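Local coordinates for NTF2-like Protein (Anabaena variabilis ATCC 29413, PDB 3DMC) that is of unknown function but adopts the NTF2-like fold of the SnoaL-like family, in which a curved sheet and its covering helices commonly enclose a ligand pocket, at residues A[6-9]-A[10-13]; A[16-19]-A[20-23]; A[28-31]-A[32-35]; A[48-51]-A[52-56]; A[84-87]-A[88-91]. One frame throughout, in Å; residues are numbered along the deposited sequence.

Overall arrangement
The contacts follow one another along the chain. Contacts 1 and 2 are the start and middle of helix 9-27, their centres about 15 Å apart, and contact 3 is the helix 31-34 that folds back on it: contacts 2 and 3 touch, centres about 9 Å apart, where F20 and F21 meet W30, K32 and F33. Contact 5, the hairpin turn between strands 75-85 and 89-100, lies against contact 1 through a probable hydrogen bond of 2.6 Å from T10 OG1 to E87 O, and both face the second subunit. Contact 4 reaches the same sheet as contact 5, centres about 22 Å apart. An acetate lies about 5 Å from the F21 side chain.

Contact 1: residues A[6-9]-A[10-13]; sequences YSDN and TLKV
D8 caps the first turn of helix 9-27, its carboxylate reaching forward to the backbone N-H of L11. CG stands anti to the backbone N (chi1 -163°), which carries OD1 to 3.2 Å from L11 N. The N-H points almost straight at the oxygen, with 168° at the hydrogen, yet it arrives from above the carboxylate plane, well out of it. The other oxygen lies against the leucine branch, D8 OD2 standing 3.5 Å from L11 CD1. That same OD2 accepts bonds from T4 OG1 and from M2 N of the second subunit; these bonds and the nearby helix N-terminus would probably favour the ionised form of D8.

Behind the cap the first backbone bonds of the helix begin, K12 N to D8 O at 3.1 Å and V13 N to N9 O at 2.8 Å. N9 also keeps its CG anti to the backbone N (chi1 176°), and this lays the amide across V13, with N9 OD1 3.5 Å from V13 CG2. The nitrogen of the amide turns the other way: N9 ND2 gives a hydrogen to a water at 2.9 Å, and the same water donates to T10 OG1 at 2.9 Å, tying two successive side chains together. G117 O is a further partner of N9 ND2, and E87 O of T10 OG1.

The capped end rests on the sheet: T10 and L11 pack on V90 of strand 89-100, L11 reaches V83 and S85 of strand 75-85, and N9 and V13 lie on V115 of strand 103-116.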
# COMPACT_ATOMS: atom_id res chain seq x y z
N TYR A 6 20.53 13.51 -5.25
CA TYR A 6 21.07 12.44 -6.08
C TYR A 6 21.69 11.35 -5.19
O TYR A 6 21.90 10.22 -5.64
CB TYR A 6 22.07 12.94 -7.16
CG TYR A 6 23.27 13.65 -6.61
CD1 TYR A 6 24.35 12.94 -6.10
CD2 TYR A 6 23.33 15.03 -6.60
CE1 TYR A 6 25.46 13.59 -5.57
CE2 TYR A 6 24.43 15.70 -6.08
CZ TYR A 6 25.50 14.97 -5.56
OH TYR A 6 26.60 15.64 -5.03
N SER A 7 21.97 11.67 -3.93
CA SER A 7 22.61 10.73 -2.98
C SER A 7 21.61 9.79 -2.32
O SER A 7 21.96 8.97 -1.50
CB SER A 7 23.38 11.48 -1.88
OG SER A 7 22.57 12.40 -1.19
N ASP A 8 20.35 9.95 -2.71
CA ASP A 8 19.24 9.08 -2.23
C ASP A 8 19.30 7.67 -2.88
O ASP A 8 18.68 7.39 -3.90
CB ASP A 8 17.91 9.80 -2.46
CG ASP A 8 16.76 9.22 -1.65
OD1 ASP A 8 16.86 8.04 -1.26
OD2 ASP A 8 15.75 9.95 -1.48
N ASN A 9 20.07 6.79 -2.26
CA ASN A 9 20.38 5.46 -2.79
C ASN A 9 19.14 4.61 -2.70
O ASN A 9 18.88 3.74 -3.53
CB ASN A 9 21.47 4.80 -1.95
CG ASN A 9 21.79 3.39 -2.37
OD1 ASN A 9 22.43 3.17 -3.41
ND2 ASN A 9 21.42 2.42 -1.52
N THR A 10 18.37 4.87 -1.66
CA THR A 10 17.14 4.10 -1.44
C THR A 10 16.20 4.25 -2.65
O THR A 10 15.72 3.28 -3.21
CB THR A 10 16.49 4.46 -0.07
OG1 THR A 10 17.36 3.99 0.99
CG2 THR A 10 15.10 3.85 0.06
N LEU A 11 15.96 5.50 -3.03
CA LEU A 11 15.11 5.80 -4.18
C LEU A 11 15.71 5.24 -5.46
O LEU A 11 15.02 4.63 -6.28
CB LEU A 11 14.86 7.29 -4.34
CG LEU A 11 13.59 7.90 -3.77
CD1 LEU A 11 13.54 9.37 -4.15
CD2 LEU A 11 12.35 7.16 -4.31
N LYS A 12 17.02 5.46 -5.64
CA LYS A 12 17.70 5.02 -6.84
C LYS A 12 17.55 3.52 -7.04
O LYS A 12 17.11 3.03 -8.08
CB LYS A 12 19.18 5.41 -6.81
CG LYS A 12 19.88 5.12 -8.12
CD LYS A 12 21.20 5.86 -8.22
CE LYS A 12 22.00 5.41 -9.44
NZ LYS A 12 22.44 4.00 -9.29
N VAL A 13 17.92 2.78 -6.00
CA VAL A 13 17.90 1.32 -6.04
C VAL A 13 16.47 0.81 -6.22
O VAL A 13 16.21 -0.07 -7.04
CB VAL A 13 18.58 0.70 -4.80
CG1 VAL A 13 18.33 -0.82 -4.73
CG2 VAL A 13 20.05 1.01 -4.83
O HOH W 1 20.15 3.06 1.02

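Contact 2: residues A[16-19]-A[20-23]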
# COMPACT_ATOMS: atom_id res chain seq x y z
N GLN A 16 15.28 1.21 -9.67
CA GLN A 16 15.89 0.24 -10.58
C GLN A 16 15.15 -1.07 -10.43
O GLN A 16 14.82 -1.72 -11.41
CB GLN A 16 17.38 0.02 -10.33
CG GLN A 16 18.00 -0.95 -11.32
CD GLN A 16 17.88 -0.46 -12.77
OE1 GLN A 16 17.05 -0.95 -13.55
NE2 GLN A 16 18.70 0.52 -13.12
N GLY A 17 14.88 -1.46 -9.20
CA GLY A 17 14.07 -2.65 -8.93
C GLY A 17 12.71 -2.60 -9.60
O GLY A 17 12.24 -3.62 -10.15
N PHE A 18 12.11 -1.42 -9.58
CA PHE A 18 10.75 -1.26 -10.13
C PHE A 18 10.80 -1.40 -11.65
O PHE A 18 9.92 -1.97 -12.27
CB PHE A 18 10.06 0.03 -9.72
CG PHE A 18 8.57 -0.06 -9.82
CD1 PHE A 18 7.86 -0.86 -8.93
CD2 PHE A 18 7.89 0.60 -10.82
CE1 PHE A 18 6.49 -0.96 -9.02
CE2 PHE A 18 6.51 0.49 -10.92
CZ PHE A 18 5.81 -0.30 -10.00
N GLU A 19 11.88 -0.92 -12.26
CA GLU A 19 12.07 -1.14 -13.70
C GLU A 19 12.12 -2.63 -14.01
O GLU A 19 11.47 -3.10 -14.92
CB GLU A 19 13.37 -0.49 -14.18
CG GLU A 19 13.29 1.00 -14.23
CD GLU A 19 12.60 1.52 -15.47
OE1 GLU A 19 13.05 1.18 -16.59
OE2 GLU A 19 11.60 2.25 -15.34
N PHE A 20 12.91 -3.39 -13.25
CA PHE A 20 13.04 -4.83 -13.50
C PHE A 20 11.73 -5.58 -13.18
O PHE A 20 11.40 -6.60 -13.80
CB PHE A 20 14.25 -5.49 -12.81
CG PHE A 20 15.56 -4.99 -13.35
CD1 PHE A 20 15.65 -4.61 -14.66
CD2 PHE A 20 16.68 -4.87 -12.54
CE1 PHE A 20 16.84 -4.11 -15.19
CE2 PHE A 20 17.88 -4.37 -13.07
CZ PHE A 20 17.94 -4.00 -14.40
N PHE A 21 10.97 -5.02 -12.25
CA PHE A 21 9.66 -5.59 -11.84
C PHE A 21 8.65 -5.36 -12.99
O PHE A 21 7.92 -6.25 -13.41
CB PHE A 21 9.20 -4.92 -10.54
CG PHE A 21 7.84 -5.31 -10.08
CD1 PHE A 21 7.61 -6.50 -9.39
CD2 PHE A 21 6.79 -4.43 -10.25
CE1 PHE A 21 6.31 -6.81 -8.91
CE2 PHE A 21 5.52 -4.73 -9.78
CZ PHE A 21 5.28 -5.89 -9.13
N THR A 22 8.71 -4.16 -13.55
CA THR A 22 7.87 -3.80 -14.70
C THR A 22 8.15 -4.79 -15.83
O THR A 22 7.24 -5.35 -16.45
CB THR A 22 8.14 -2.34 -15.15
OG1 THR A 22 7.68 -1.44 -14.13
CG2 THR A 22 7.45 -2.00 -16.50
N GLN A 23 9.44 -4.99 -16.08
CA GLN A 23 9.90 -5.87 -17.18
C GLN A 23 9.45 -7.33 -16.95
O GLN A 23 9.00 -8.02 -17.87
CB GLN A 23 11.42 -5.79 -17.31
CG GLN A 23 11.98 -6.69 -18.37
CD GLN A 23 13.47 -6.50 -18.57
OE1 GLN A 23 14.07 -5.58 -18.00
NE2 GLN A 23 14.07 -7.35 -19.38
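Q16 and F20 meet one turn apart in the middle of helix 9-27, the long helix that lies across the curved sheet in this NTF2-like fold. The glutamine starts with CG anti to the backbone N (chi1 -178°) and bends at chi2, 60°, so that the chain turns along the helix toward the next turn. From CB onward, Q16 CG passes 3.8 Å from F20 CE2, and CD then rides above the CZ and CE2 end of the ring. At the tip, Q16 OE1 comes to 3.3 Å from F20 CZ and lies over one face, offset toward the rim. The amide and ring planes are 27° apart, so the amide sits over the ring at a tilt. The phenylalanine is itself held by its main chain, F20 N bonding to Q16 O at 3.1 Å.

Further round the helix come F18 and F21, both buried. Their rings lie obliquely, with centroids 5.5 Å apart, and touch where F18 CE1 meets F21 CD2 at 3.7 Å. On the sheet F18 packs on I77 and L80, stacks with F92 and meets F94, while F20 packs on K32 and F33 of helix 31-34. The side chain of F21 is near a bound acetate, probably from the crystallisation liquor, although such ions can mark a pocket.

T22 doubles the bond of its own backbone: F18 O accepts from T22 N at 2.8 Å and from T22 OG1 at 3.0 Å, the two donors approaching from opposite faces of the carbonyl plane.

Contact 3: residues A[28-31]-A[32-35]; sequences GEWQ and KFLD
W30 O opens the short helix 31-34 by accepting from L34 N at 2.9 Å, with the N-H almost aligned with the carbonyl bond, and Q31 O follows with D35 N at 2.9 Å. Just before it, E29 O is joined to the turn through water: one molecule donates to it and accepts from F33 N, and a second accepts from K32 N but bonds only weakly to E29 O.

W30 and F33 lie side by side and point the same way, but their rings are turned 73° apart in an offset edge-to-face pair. The edge of the indole six-membered ring points to the face of F33, with W30 CE3 4.0 Å from F33 CD2. The far end of the indole is held separately, NE1 bonding to S68 OG, and its ring also stacks with F64, which F33 meets edge-to-face.

On the outer side Q31 reaches over to D35. Its CG is anti to the backbone N (chi1 -161°), and a bend at chi2 swings the amide across the carboxylate. Q31 NE2 gives a hydrogen to D35 OD1 at 2.7 Å, nearly straight at 163°; the oxygen lies in the plane of the amide, yet the nitrogen meets the carboxylate from above.

L34 covers A60 and K61 of helix 57-69, and F20 of helix 9-27 packs on F33. This aromatic junction of three helices belongs to the helical layer that covers the sheet in NTF2-like proteins.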
# COMPACT_ATOMS: atom_id res chain seq x y z
N GLY A 28 7.65 -11.75 -18.40
CA GLY A 28 7.73 -13.01 -17.67
C GLY A 28 9.17 -13.43 -17.42
O GLY A 28 9.47 -14.51 -16.93
N GLU A 29 10.07 -12.53 -17.78
CA GLU A 29 11.50 -12.72 -17.50
C GLU A 29 11.90 -11.96 -16.23
O GLU A 29 11.95 -10.73 -16.20
CB GLU A 29 12.35 -12.22 -18.67
CG GLU A 29 12.04 -12.92 -19.96
CD GLU A 29 12.53 -14.34 -19.95
OE1 GLU A 29 13.55 -14.61 -19.26
OE2 GLU A 29 11.90 -15.19 -20.61
N TRP A 30 12.19 -12.73 -15.20
CA TRP A 30 12.40 -12.19 -13.85
C TRP A 30 13.86 -12.20 -13.38
O TRP A 30 14.15 -11.72 -12.28
CB TRP A 30 11.52 -12.96 -12.86
CG TRP A 30 10.08 -12.64 -13.02
CD1 TRP A 30 9.15 -13.36 -13.71
CD2 TRP A 30 9.40 -11.50 -12.50
NE1 TRP A 30 7.93 -12.72 -13.66
CE2 TRP A 30 8.06 -11.58 -12.91
CE3 TRP A 30 9.80 -10.42 -11.70
CZ2 TRP A 30 7.12 -10.63 -12.55
CZ3 TRP A 30 8.87 -9.47 -11.35
CH2 TRP A 30 7.55 -9.58 -11.77
N GLN A 31 14.79 -12.71 -14.19
CA GLN A 31 16.17 -12.85 -13.69
C GLN A 31 16.78 -11.54 -13.21
O GLN A 31 17.50 -11.49 -12.21
CB GLN A 31 17.10 -13.54 -14.69
CG GLN A 31 18.34 -14.09 -13.99
CD GLN A 31 17.98 -15.03 -12.85
OE1 GLN A 31 17.24 -16.00 -13.04
NE2 GLN A 31 18.50 -14.75 -11.65
N LYS A 32 16.48 -10.45 -13.91
CA LYS A 32 17.13 -9.17 -13.63
C LYS A 32 16.65 -8.66 -12.28
O LYS A 32 17.42 -8.15 -11.47
CB LYS A 32 16.90 -8.15 -14.75
CG LYS A 32 17.75 -8.44 -15.98
CD LYS A 32 17.97 -7.22 -16.81
CE LYS A 32 18.82 -7.53 -18.05
NZ LYS A 32 20.22 -7.92 -17.69
N PHE A 33 15.34 -8.83 -12.03
CA PHE A 33 14.76 -8.47 -10.73
C PHE A 33 15.35 -9.34 -9.62
O PHE A 33 15.77 -8.85 -8.58
CB PHE A 33 13.22 -8.57 -10.74
CG PHE A 33 12.60 -8.14 -9.46
CD1 PHE A 33 12.66 -6.80 -9.08
CD2 PHE A 33 11.94 -9.04 -8.64
CE1 PHE A 33 12.08 -6.36 -7.90
CE2 PHE A 33 11.37 -8.60 -7.45
CZ PHE A 33 11.46 -7.25 -7.09
N LEU A 34 15.40 -10.65 -9.85
CA LEU A 34 15.89 -11.60 -8.85
C LEU A 34 17.35 -11.31 -8.47
O LEU A 34 17.75 -11.44 -7.32
CB LEU A 34 15.79 -13.04 -9.38
CG LEU A 34 14.39 -13.63 -9.51
CD1 LEU A 34 14.43 -14.94 -10.27
CD2 LEU A 34 13.74 -13.82 -8.13
N ASP A 35 18.11 -10.90 -9.47
CA ASP A 35 19.54 -10.67 -9.28
C ASP A 35 19.76 -9.50 -8.32
O ASP A 35 20.84 -9.32 -7.74
CB ASP A 35 20.24 -10.41 -10.62
CG ASP A 35 20.49 -11.69 -11.41
OD1 ASP A 35 20.27 -12.80 -10.89
OD2 ASP A 35 20.91 -11.58 -12.59
O HOH W 2 13.13 -8.80 -14.31
O HOH W 3 15.14 -10.47 -16.53

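Contact 4: residues A[48-51]-A[52-56]; sequences GEFH and GLNVG
N54 ND2 is held by two carbonyls, F50 O across the turn and F43 O of the neighbouring strand. The bond to F50 O makes the direct link between the two segments, with N54 ND2 3.0 Å from F50 O. The asparagine CG lies anti to the carbonyl carbon and beside the backbone N (chi1 -64°), turning the amide back toward F50. The bond is nearly straight at the hydrogen, 163°, and the acceptor lies in the amide plane, but the nitrogen comes from above the plane of the carbonyl. The other end of the amide lies at the edge of the F50 ring, N54 OD1 being 3.7 Å from F50 CD1, with the two planes 45° apart. OD1 also takes a bond from R59 NE, so both ends of this buried amide are satisfied.

H51 holds its imidazole over the next residue: G52 CA sits 4.0 Å from the ring centroid and close to the ring normal, a CH-pi contact. The ring is fixed by ND1, which bonds to P46 O; it meets W44 edge-to-face and packs against S129 of the second subunit. Two waters lie close to H51 O, one also near L53 O and the other near N54 OD1, but their protons are too few for all the acceptors around them, and neither bridge is secure.

These features close the connection from strand 41-45 to the outer strand 52-55, an antiparallel beta hairpin at one border of the sheet of the NTF2-like fold.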
# COMPACT_ATOMS: atom_id res chain seq x y z
N GLY A 48 -3.66 -16.89 -0.95
CA GLY A 48 -3.44 -18.06 -1.76
C GLY A 48 -2.22 -18.80 -1.32
O GLY A 48 -1.83 -18.73 -0.16
N GLU A 49 -1.64 -19.49 -2.28
CA GLU A 49 -0.49 -20.37 -2.01
C GLU A 49 0.63 -19.63 -1.34
O GLU A 49 1.33 -20.18 -0.50
CB GLU A 49 0.05 -20.99 -3.31
CG GLU A 49 1.42 -21.67 -3.13
CD GLU A 49 1.98 -22.16 -4.46
OE1 GLU A 49 1.36 -21.85 -5.51
OE2 GLU A 49 3.04 -22.84 -4.47
N PHE A 50 0.82 -18.38 -1.75
CA PHE A 50 1.91 -17.54 -1.25
C PHE A 50 1.47 -16.53 -0.18
O PHE A 50 2.15 -15.56 0.13
CB PHE A 50 2.60 -16.83 -2.42
CG PHE A 50 3.28 -17.76 -3.39
CD1 PHE A 50 4.58 -18.18 -3.16
CD2 PHE A 50 2.63 -18.23 -4.51
CE1 PHE A 50 5.23 -19.05 -4.04
CE2 PHE A 50 3.25 -19.10 -5.39
CZ PHE A 50 4.56 -19.52 -5.16
N HIS A 51 0.32 -16.79 0.43
CA HIS A 51 -0.13 -15.93 1.50
C HIS A 51 0.92 -15.87 2.59
O HIS A 51 1.54 -16.88 2.95
CB HIS A 51 -1.44 -16.44 2.11
CG HIS A 51 -1.70 -15.87 3.47
ND1 HIS A 51 -2.39 -14.69 3.64
CD2 HIS A 51 -1.34 -16.28 4.70
CE1 HIS A 51 -2.45 -14.41 4.93
NE2 HIS A 51 -1.82 -15.35 5.60
N GLY A 52 1.12 -14.68 3.11
CA GLY A 52 1.96 -14.40 4.27
C GLY A 52 3.42 -14.17 3.96
O GLY A 52 3.77 -13.71 2.88
N LEU A 53 4.25 -14.51 4.93
CA LEU A 53 5.69 -14.30 4.83
C LEU A 53 6.34 -15.47 4.09
O LEU A 53 6.13 -16.65 4.42
CB LEU A 53 6.33 -14.14 6.22
CG LEU A 53 7.83 -13.86 6.15
CD1 LEU A 53 8.10 -12.41 5.82
CD2 LEU A 53 8.47 -14.28 7.48
N ASN A 54 7.12 -15.11 3.08
CA ASN A 54 7.85 -16.07 2.26
C ASN A 54 9.31 -15.74 2.32
O ASN A 54 9.68 -14.58 2.24
CB ASN A 54 7.39 -15.97 0.81
CG ASN A 54 5.93 -16.36 0.63
OD1 ASN A 54 5.64 -17.51 0.35
ND2 ASN A 54 5.03 -15.41 0.80
N VAL A 55 10.16 -16.76 2.47
CA VAL A 55 11.57 -16.51 2.73
C VAL A 55 12.45 -17.07 1.63
O VAL A 55 12.28 -18.20 1.20
CB VAL A 55 11.98 -17.12 4.11
CG1 VAL A 55 13.48 -16.98 4.36
CG2 VAL A 55 11.17 -16.47 5.23
N GLY A 56 13.38 -16.24 1.17
CA GLY A 56 14.40 -16.65 0.20
C GLY A 56 14.13 -16.53 -1.28
O GLY A 56 12.98 -16.45 -1.73
O HOH W 4 3.80 -17.75 4.62
O HOH W 5 3.57 -18.76 1.87

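Contact 5: residues A[84-87]-A[88-91]; sequences TSNE and TTVV
N86 OD1 takes two backbone hydrogens at the tip of the turn, from T88 N at 2.9 Å and from T89 N at 2.8 Å. The donors come from opposite faces of the amide carbonyl plane, which pins the side chain over the loop. This is possible because N86 CG lies between the backbone N and the carbonyl carbon (chi1 63°), folding the amide back across the following residues.

Water extends the grip: one molecule accepts from N86 ND2 at 2.8 Å and donates to T89 OG1 at 2.7 Å, while D114 OD1 is a further partner of that hydroxyl. Behind the asparagine its own nitrogen closes the loop, N86 N donating to T89 O at 3.0 Å.

The strands then pair in order. S85 and V90 form a non-hydrogen-bonded pair, packed through S85 CB and V90 CG2, and T84 and V91 the next, hydrogen-bonded pair, with T84 N to V91 O and V91 N to T84 O both at 2.9 Å. On the face of the sheet that carries S85 and V90, both side chains meet L11 of helix 9-27.

Outside this shell the second subunit takes part: T84 OG1 bonds to its counterpart T84 of that subunit, S85 OG to G1 N, and N86 ND2 to V83 O, all of the second copy. The whole is a beta hairpin whose connection is held by an Asx turn of N86, joining strands 75-85 and 89-100 at the dimer interface of this NTF2-like protein.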
# COMPACT_ATOMS: atom_id res chain seq x y z
N THR A 84 6.58 6.94 -2.76
CA THR A 84 6.96 7.54 -1.48
C THR A 84 8.11 6.77 -0.87
O THR A 84 8.31 5.62 -1.18
CB THR A 84 5.75 7.52 -0.49
OG1 THR A 84 5.28 6.19 -0.36
CG2 THR A 84 4.59 8.47 -0.94
N SER A 85 8.90 7.45 -0.04
CA SER A 85 10.04 6.78 0.58
C SER A 85 10.40 7.34 1.94
O SER A 85 9.90 8.37 2.40
CB SER A 85 11.28 6.80 -0.35
OG SER A 85 11.84 8.09 -0.53
N ASN A 86 11.29 6.59 2.54
CA ASN A 86 12.00 7.02 3.78
C ASN A 86 13.47 6.58 3.65
O ASN A 86 13.96 6.41 2.54
CB ASN A 86 11.30 6.54 5.06
CG ASN A 86 11.25 5.02 5.21
OD1 ASN A 86 12.09 4.31 4.71
ND2 ASN A 86 10.25 4.53 5.99
N GLU A 87 14.16 6.43 4.78
CA GLU A 87 15.60 6.09 4.71
C GLU A 87 15.86 4.73 4.05
O GLU A 87 16.90 4.53 3.44
CB GLU A 87 16.25 6.11 6.09
CG GLU A 87 16.33 7.46 6.71
CD GLU A 87 17.18 7.45 7.97
OE1 GLU A 87 17.47 6.35 8.47
OE2 GLU A 87 17.56 8.55 8.44
N THR A 88 14.89 3.82 4.15
CA THR A 88 15.07 2.43 3.72
C THR A 88 13.99 1.79 2.84
O THR A 88 14.25 0.82 2.19
CB THR A 88 15.33 1.48 4.93
OG1 THR A 88 14.16 1.38 5.73
CG2 THR A 88 16.47 2.02 5.77
N THR A 89 12.81 2.40 2.78
CA THR A 89 11.63 1.79 2.18
C THR A 89 11.11 2.71 1.09
O THR A 89 11.10 3.94 1.24
CB THR A 89 10.51 1.58 3.23
OG1 THR A 89 10.97 0.76 4.31
CG2 THR A 89 9.28 0.93 2.64
N VAL A 90 10.66 2.09 0.01
CA VAL A 90 9.98 2.81 -1.08
C VAL A 90 8.69 2.09 -1.42
O VAL A 90 8.65 0.84 -1.51
CB VAL A 90 10.83 2.91 -2.36
CG1 VAL A 90 10.15 3.83 -3.32
CG2 VAL A 90 12.26 3.43 -2.01
N VAL A 91 7.63 2.87 -1.58
CA VAL A 91 6.33 2.30 -1.98
C VAL A 91 5.93 2.92 -3.29
O VAL A 91 6.05 4.14 -3.50
CB VAL A 91 5.19 2.60 -0.95
CG1 VAL A 91 3.83 2.00 -1.39
CG2 VAL A 91 5.53 2.12 0.46
O HOH W 6 3.29 5.74 -2.44
O HOH W 7 10.85 1.88 6.78
O HOH W 8 13.48 3.32 7.73